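Local coordinates for chromosome partition protein Smc (Pyrococcus yayanosii, PDB 5XEI), which probably takes part in chromosome condensation and partitioning as an ATP-hydrolysing, DNA-binding SMC homodimer, represented here by its head domain with adjoining coiled coil and joint, at residues Ala60-Ile63 with Ser64-Ile67. Numbering follows the deposited sequence.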
ATOM      1  N   ALA A  60      -1.306 -12.213 -35.971  1.00 68.92           N
ATOM      2  CA  ALA A  60      -0.705 -13.474 -36.357  1.00 74.37           C
ATOM      3  C   ALA A  60      -1.591 -14.580 -35.811  1.00 78.09           C
ATOM      4  O   ALA A  60      -2.168 -14.438 -34.725  1.00 70.02           O
ATOM      5  CB  ALA A  60       0.727 -13.603 -35.826  1.00 69.31           C
ATOM      6  N   THR A  61      -1.738 -15.667 -36.577  1.00 82.97           N
ATOM      7  CA  THR A  61      -2.542 -16.780 -36.078  1.00 83.88           C
ATOM      8  C   THR A  61      -1.966 -17.318 -34.765  1.00 81.08           C
ATOM      9  O   THR A  61      -2.714 -17.707 -33.860  1.00 89.39           O
ATOM     10  CB  THR A  61      -2.654 -17.887 -37.140  1.00 82.54           C
ATOM     11  OG1 THR A  61      -1.559 -18.807 -37.021  1.00 84.07           O
ATOM     12  CG2 THR A  61      -2.653 -17.288 -38.549  1.00 86.73           C
ATOM     13  N   ARG A  62      -0.638 -17.307 -34.632  1.00 74.64           N
ATOM     14  CA  ARG A  62       0.051 -17.792 -33.449  1.00 65.47           C
ATOM     15  C   ARG A  62       1.213 -16.860 -33.170  1.00 58.28           C
ATOM     16  O   ARG A  62       1.579 -16.027 -34.000  1.00 61.12           O
ATOM     17  CB  ARG A  62       0.550 -19.226 -33.631  1.00 61.00           C
ATOM     18  CG  ARG A  62      -0.507 -20.187 -34.133  1.00 67.85           C
ATOM     19  CD  ARG A  62      -0.107 -21.589 -33.748  1.00 75.29           C
ATOM     20  NE  ARG A  62       0.674 -21.479 -32.535  1.00 76.47           N
ATOM     21  CZ  ARG A  62       1.563 -22.379 -32.146  1.00 70.79           C
ATOM     22  NH1 ARG A  62       1.786 -23.463 -32.874  1.00 60.39           N
ATOM     23  NH2 ARG A  62       2.234 -22.198 -31.019  1.00 77.15           N
ATOM     24  N   ILE A  63       1.808 -17.010 -31.995  1.00 55.09           N
ATOM     25  CA  ILE A  63       2.916 -16.128 -31.642  1.00 65.00           C
ATOM     26  C   ILE A  63       4.088 -16.343 -32.603  1.00 64.51           C
ATOM     27  O   ILE A  63       4.728 -15.381 -33.045  1.00 67.12           O
ATOM     28  CB  ILE A  63       3.316 -16.313 -30.158  1.00 69.06           C
ATOM     29  CG1 ILE A  63       2.122 -16.005 -29.223  1.00 66.03           C
ATOM     30  CG2 ILE A  63       4.459 -15.372 -29.803  1.00 54.82           C
ATOM     31  CD1 ILE A  63       2.156 -16.708 -27.852  1.00 56.17           C
ATOM     32  N   SER A  64       4.347 -17.588 -32.997  1.00 58.11           N
ATOM     33  CA  SER A  64       5.487 -17.821 -33.872  1.00 56.95           C
ATOM     34  C   SER A  64       5.259 -17.318 -35.299  1.00 60.00           C
ATOM     35  O   SER A  64       6.240 -17.091 -36.015  1.00 59.59           O
ATOM     36  CB  SER A  64       5.841 -19.309 -33.876  1.00 61.99           C
ATOM     37  OG  SER A  64       4.694 -20.103 -33.592  1.00 71.20           O
ATOM     38  N   ASP A  65       4.012 -17.124 -35.736  1.00 59.25           N
ATOM     39  CA  ASP A  65       3.749 -16.582 -37.079  1.00 55.16           C
ATOM     40  C   ASP A  65       3.730 -15.066 -37.109  1.00 57.59           C
ATOM     41  O   ASP A  65       2.916 -14.457 -37.817  1.00 57.10           O
ATOM     42  CB  ASP A  65       2.444 -17.126 -37.643  1.00 58.47           C
ATOM     43  CG  ASP A  65       2.394 -18.637 -37.648  1.00 64.78           C
ATOM     44  OD1 ASP A  65       3.464 -19.287 -37.622  1.00 59.69           O
ATOM     45  OD2 ASP A  65       1.272 -19.180 -37.698  1.00 70.17           O
ATOM     46  N   LEU A  66       4.569 -14.444 -36.293  1.00 51.43           N
ATOM     47  CA  LEU A  66       5.067 -13.103 -36.534  1.00 49.06           C
ATOM     48  C   LEU A  66       6.381 -13.138 -37.292  1.00 43.84           C
ATOM     49  O   LEU A  66       6.996 -12.085 -37.505  1.00 42.48           O
ATOM     50  CB  LEU A  66       5.270 -12.362 -35.208  1.00 48.99           C
ATOM     51  CG  LEU A  66       4.050 -12.196 -34.319  1.00 47.16           C
ATOM     52  CD1 LEU A  66       4.478 -11.904 -32.941  1.00 41.24           C
ATOM     53  CD2 LEU A  66       3.255 -11.049 -34.836  1.00 57.25           C
ATOM     54  N   ILE A  67       6.845 -14.326 -37.664  1.00 39.89           N
ATOM     55  CA  ILE A  67       8.155 -14.494 -38.280  1.00 43.30           C
ATOM     56  C   ILE A  67       7.984 -14.677 -39.786  1.00 43.37           C
ATOM     57  O   ILE A  67       7.133 -15.460 -40.243  1.00 39.42           O
ATOM     58  CB  ILE A  67       8.917 -15.667 -37.647  1.00 41.68           C
ATOM     59  CG1 ILE A  67       8.850 -15.552 -36.123  1.00 38.57           C
ATOM     60  CG2 ILE A  67      10.363 -15.636 -38.087  1.00 40.58           C
ATOM     61  CD1 ILE A  67       9.331 -16.756 -35.387  1.00 38.79           C
TER
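T61 and D65 meet through their polar ends where the chain turns back on itself: OG1 of T61 donates to OD2 of D65 over 2.9 Å. The carboxylate oxygen is reached on its anti side, with the hydroxyl 15° out of the carboxylate plane. On the donor side, a T61 chi1 of 88° swings the hydroxyl to the side where D65 lies. The guanidinium plane of R62 stands 58° from that of the D65 carboxylate. R62 NE is 5.7 Å from D65 OD2, so the opposite charges are near without being paired. S64 OG lies over the centre of one face of the R62 guanidinium, 4.1 Å above its plane, a loose approach and not a bond. Away from these polar groups is the apolar side of the turn, where CD2 of L66 packs 3.7 Å from CB of A60, while CG and CD1 of L66 lie beside the carbonyl oxygen of I63. Cutting L66 back to an alanine is likely to open a gap beside A60 and M58 and to leave I63 O without the apolar neighbours that CG and CD1 provide. Weak backbone bonds from D65 N to R62 O at 3.2 Å and from L66 N to I63 O at 3.4 Å close two successive, overlapping beta turns. The first, R62-D65, is close to type I, its end CA atoms 5.3 Å apart. These turns belong to the loop between helix 41-49 and strand 80-87, and with the L66 side chain about 7 Å from that of N41 they lie near the predicted ATP site of the P-loop ATPase head.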